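Local coordinates for protein Bpsl2520 (Burkholderia pseudomallei K96243, PDB 6F03) that is of unknown function but is a secreted antigen of the DUF2059 family, built almost wholly of helices and paired with a second subunit, at residues B[180-183]-B[184-188]; B[131-134]-B[135-139]. One frame throughout, in Å; residues are numbered along the deposited sequence.

Interaction 1: B[180-183]-B[184-188]; sequences AIKA and TRDQA
Arg185 N gives its hydrogen to Ile181 O over 2.8 Å, with an N-H...O angle of 164°. One residue further on, Asp186 N bonds Lys182 O at the same 2.8 Å, while Thr184 N reaches Ala180 O at a longer 3.2 Å and the bond from Gln187 N to Ala183 O is weak. Four successive i to i+4 bonds make this a continuous run of about two and a half turns of α-helix, in the C-terminal part of helix 152-193. On its exposed flank Lys182 and Asp186, one turn apart, form an i, i+4 salt bridge along the helix. Lys182 CG stands anti to the backbone N (chi1 -174°), and the chain runs out straight until a bend at its last torsion turns the ammonium to OD2 of Asp186. The modelled 2.4 Å between Lys182 NZ and Asp186 OD2 is too short to trust as a length, and both residues also touch a crystal neighbour. The two side chains cross at a slant, and Lys182 CG comes within 3.4 Å of Asp186 OD2. Asp186 CG, beside its own backbone N (chi1 -69°), brings OD2 to 3.3 Å from Lys182 O, two acceptors whose repulsion the nearby ammonium probably eases. The guanidinium of Arg185 leads away to a salt bridge with Asp189, and Gln187 NE2 donates a hydrogen bond to Glu191. Ala180 and Thr184, both buried, pack on Ser70 and Ile77 of the second subunit.

Interaction 2: B[131-134]-B[135-139]; sequences DAYA and KYYST
Tyr133 and Tyr137 project together from one flank of the helix, an i, i+4 aromatic pair at the C-terminal end of helix 119-136. CD1 of Tyr133 meets CD2 of Tyr137 at 3.5 Å; the planes differ by 18° and the centroids are 5.8 Å apart, so the rings meet at their borders without stacking. Both CG atoms stand beside their own backbone N (chi1 -86° and -71°), which sends the rings out in step. Their hydroxyls both bond Gln161 of the second subunit. On the adjoining face, Tyr136 turns a ring edge to the carbonyl of Ala132, with CD2 3.4 Å from Ala132 O, while Lys135 CG sits above one face of the Tyr136 ring, displaced toward its rim. Lys135 NZ forms a salt bridge with Asp167 of the second subunit. Behind the rings the last turn is loosening: Tyr133 O takes Tyr137 N at 3.1 Å and, weakly, Tyr136 N. Tyr137 then leaves helical geometry, and Ser138 is the N-cap of helix 139-150. Carbonyl oxygens of Ala134 and Tyr137, 3.5 Å apart, both accept hydrogen bonds from Lys42 NZ.

In the fold
Interactions 1 and 2 lie about 46 Å apart between centres and share no atoms in contact, yet both border the second subunit. Residues 180-188 continue the long helix 152-193 and pack on helices 55-84 and 90-111 of the partner through the buried Ala180 and Thr184 together with the long side chains of Arg185 and Gln187; their own ion pair faces outward. Residues 131-139 instead close a shorter helix and face Val160, Gln161, Val164, Asp167 and Val168 on the partner's copy of helix 152-193, here with tyrosines and polar bonds. Both are partly buried, but interaction 1 keeps regular helical bonding, whereas interaction 2 frays into a turn and also packs on helix 40-52 of its own chain.

Interaction 1: B[180-183]-B[184-188]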
loop_
_atom_site.group_PDB
_atom_site.type_symbol
_atom_site.label_atom_id
_atom_site.label_comp_id
_atom_site.label_asym_id
_atom_site.label_seq_id
_atom_site.Cartn_x
_atom_site.Cartn_y
_atom_site.Cartn_z
ATOM N N ALA B 180 -7.522 -13.850 11.780
ATOM C CA ALA B 180 -8.240 -12.623 12.106
ATOM C C ALA B 180 -9.573 -12.571 11.391
ATOM O O ALA B 180 -10.585 -12.188 11.995
ATOM C CB ALA B 180 -7.405 -11.392 11.754
ATOM N N ILE B 181 -9.606 -12.971 10.113
ATOM C CA ILE B 181 -10.878 -12.991 9.384
ATOM C C ILE B 181 -11.841 -13.966 10.053
ATOM O O ILE B 181 -12.986 -13.624 10.366
ATOM C CB ILE B 181 -10.661 -13.354 7.902
ATOM C CG1 ILE B 181 -9.886 -12.261 7.171
ATOM C CG2 ILE B 181 -12.020 -13.635 7.193
ATOM C CD1 ILE B 181 -9.513 -12.658 5.735
ATOM N N LYS B 182 -11.366 -15.182 10.337
ATOM C CA LYS B 182 -12.232 -16.173 10.967
ATOM C C LYS B 182 -12.739 -15.695 12.334
ATOM O O LYS B 182 -13.887 -15.968 12.696
ATOM C CB LYS B 182 -11.506 -17.518 11.060
ATOM C CG LYS B 182 -12.366 -18.665 11.559
ATOM C CD LYS B 182 -11.554 -19.948 11.781
ATOM C CE LYS B 182 -12.446 -21.076 12.335
ATOM N NZ LYS B 182 -13.245 -20.703 13.553
ATOM N N ALA B 183 -11.903 -14.996 13.119
ATOM C CA ALA B 183 -12.370 -14.506 14.423
ATOM C C ALA B 183 -13.541 -13.539 14.264
ATOM O O ALA B 183 -14.526 -13.609 15.010
ATOM C CB ALA B 183 -11.230 -13.824 15.202
ATOM N N THR B 184 -13.422 -12.586 13.330
ATOM C CA THR B 184 -14.521 -11.663 13.061
ATOM C C THR B 184 -15.730 -12.394 12.478
ATOM O O THR B 184 -16.870 -12.121 12.858
ATOM C CB THR B 184 -14.077 -10.588 12.070
ATOM O OG1 THR B 184 -13.055 -9.769 12.639
ATOM C CG2 THR B 184 -15.259 -9.722 11.675
ATOM N N ARG B 185 -15.501 -13.317 11.543
ATOM C CA ARG B 185 -16.612 -14.027 10.916
ATOM C C ARG B 185 -17.395 -14.840 11.939
ATOM O O ARG B 185 -18.636 -14.866 11.914
ATOM C CB ARG B 185 -16.089 -14.926 9.794
ATOM C CG ARG B 185 -17.123 -15.874 9.205
ATOM C CD ARG B 185 -18.319 -15.131 8.628
ATOM N NE ARG B 185 -19.370 -16.061 8.243
ATOM C CZ ARG B 185 -19.553 -16.534 7.012
ATOM N NH1 ARG B 185 -18.752 -16.156 6.021
ATOM N NH2 ARG B 185 -20.549 -17.381 6.776
ATOM N N ASP B 186 -16.691 -15.516 12.849
ATOM C CA ASP B 186 -17.395 -16.372 13.799
ATOM C C ASP B 186 -18.251 -15.538 14.749
ATOM O O ASP B 186 -19.391 -15.910 15.057
ATOM C CB ASP B 186 -16.392 -17.244 14.556
ATOM C CG ASP B 186 -15.737 -18.304 13.649
ATOM O OD1 ASP B 186 -16.260 -18.567 12.537
ATOM O OD2 ASP B 186 -14.688 -18.871 14.046
ATOM N N GLN B 187 -17.745 -14.374 15.175
ATOM C CA GLN B 187 -18.577 -13.488 15.975
ATOM C C GLN B 187 -19.711 -12.903 15.136
ATOM O O GLN B 187 -20.815 -12.667 15.651
ATOM C CB GLN B 187 -17.731 -12.374 16.596
ATOM C CG GLN B 187 -18.477 -11.580 17.650
ATOM C CD GLN B 187 -19.065 -12.482 18.743
ATOM O OE1 GLN B 187 -18.447 -13.470 19.147
ATOM N NE2 GLN B 187 -20.277 -12.158 19.202
ATOM N N ALA B 188 -19.452 -12.675 13.844
ATOM C CA ALA B 188 -20.468 -12.135 12.958
ATOM C C ALA B 188 -21.608 -13.127 12.765
ATOM O O ALA B 188 -22.775 -12.731 12.689
ATOM C CB ALA B 188 -19.836 -11.745 11.625
#

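Interaction 2: B[131-134]-B[135-139]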
loop_
_atom_site.group_PDB
_atom_site.type_symbol
_atom_site.label_atom_id
_atom_site.label_comp_id
_atom_site.label_asym_id
_atom_site.label_seq_id
_atom_site.Cartn_x
_atom_site.Cartn_y
_atom_site.Cartn_z
ATOM N N ASP B 131 13.286 17.215 -5.546
ATOM C CA ASP B 131 12.719 18.042 -4.481
ATOM C C ASP B 131 12.601 17.258 -3.179
ATOM O O ASP B 131 12.958 17.763 -2.104
ATOM C CB ASP B 131 11.355 18.596 -4.916
ATOM C CG ASP B 131 11.472 19.641 -6.037
ATOM O OD1 ASP B 131 12.574 20.226 -6.192
ATOM O OD2 ASP B 131 10.468 19.859 -6.781
ATOM N N ALA B 132 12.146 16.003 -3.252
ATOM C CA ALA B 132 12.037 15.224 -2.021
ATOM C C ALA B 132 13.412 15.011 -1.364
ATOM O O ALA B 132 13.545 15.137 -0.140
ATOM C CB ALA B 132 11.368 13.882 -2.304
ATOM N N TYR B 133 14.445 14.675 -2.153
ATOM C CA TYR B 133 15.760 14.468 -1.542
ATOM C C TYR B 133 16.325 15.763 -0.983
ATOM O O TYR B 133 16.914 15.767 0.099
ATOM C CB TYR B 133 16.744 13.843 -2.535
ATOM C CG TYR B 133 16.608 12.341 -2.537
ATOM C CD1 TYR B 133 17.208 11.570 -1.541
ATOM C CD2 TYR B 133 15.819 11.692 -3.497
ATOM C CE1 TYR B 133 17.060 10.183 -1.519
ATOM C CE2 TYR B 133 15.658 10.319 -3.488
ATOM C CZ TYR B 133 16.277 9.568 -2.499
ATOM O OH TYR B 133 16.100 8.203 -2.480
ATOM N N ALA B 134 16.153 16.875 -1.698
ATOM C CA ALA B 134 16.718 18.135 -1.230
ATOM C C ALA B 134 16.072 18.590 0.072
ATOM O O ALA B 134 16.704 19.299 0.865
ATOM C CB ALA B 134 16.562 19.210 -2.310
ATOM N N LYS B 135 14.803 18.236 0.271
ATOM C CA LYS B 135 14.048 18.654 1.447
ATOM C C LYS B 135 14.490 17.930 2.715
ATOM O O LYS B 135 14.530 18.533 3.793
ATOM C CB LYS B 135 12.563 18.418 1.195
ATOM C CG LYS B 135 11.634 18.687 2.367
ATOM C CD LYS B 135 10.196 18.406 1.906
ATOM C CE LYS B 135 9.181 18.502 3.025
ATOM N NZ LYS B 135 7.824 18.123 2.510
ATOM N N TYR B 136 14.772 16.634 2.632
ATOM C CA TYR B 136 15.030 15.867 3.844
ATOM C C TYR B 136 16.517 15.601 4.103
ATOM O O TYR B 136 16.872 15.168 5.202
ATOM C CB TYR B 136 14.261 14.541 3.796
ATOM C CG TYR B 136 12.766 14.714 3.900
ATOM C CD1 TYR B 136 12.147 14.998 5.128
ATOM C CD2 TYR B 136 11.962 14.615 2.771
ATOM C CE1 TYR B 136 10.759 15.174 5.210
ATOM C CE2 TYR B 136 10.592 14.778 2.854
ATOM C CZ TYR B 136 9.999 15.053 4.071
ATOM O OH TYR B 136 8.633 15.212 4.123
ATOM N N TYR B 137 17.395 15.842 3.135
ATOM C CA TYR B 137 18.799 15.493 3.307
ATOM C C TYR B 137 19.672 16.699 3.011
ATOM O O TYR B 137 19.377 17.499 2.119
ATOM C CB TYR B 137 19.221 14.343 2.387
ATOM C CG TYR B 137 18.667 12.965 2.727
ATOM C CD1 TYR B 137 19.046 12.291 3.880
ATOM C CD2 TYR B 137 17.805 12.326 1.868
ATOM C CE1 TYR B 137 18.555 11.014 4.168
ATOM C CE2 TYR B 137 17.317 11.064 2.142
ATOM C CZ TYR B 137 17.687 10.403 3.275
ATOM O OH TYR B 137 17.191 9.118 3.506
ATOM N N SER B 138 20.768 16.811 3.753
ATOM C CA SER B 138 21.758 17.818 3.422
ATOM C C SER B 138 22.641 17.323 2.276
ATOM O O SER B 138 22.688 16.130 1.967
ATOM C CB SER B 138 22.612 18.152 4.654
ATOM O OG SER B 138 23.496 17.073 4.966
ATOM N N THR B 139 23.362 18.261 1.657
ATOM C CA THR B 139 24.304 17.921 0.597
ATOM C C THR B 139 25.318 16.878 1.053
ATOM O O THR B 139 25.648 15.950 0.312
ATOM C CB THR B 139 25.038 19.179 0.122
ATOM O OG1 THR B 139 24.086 20.163 -0.296
ATOM C CG2 THR B 139 25.919 18.853 -1.065
#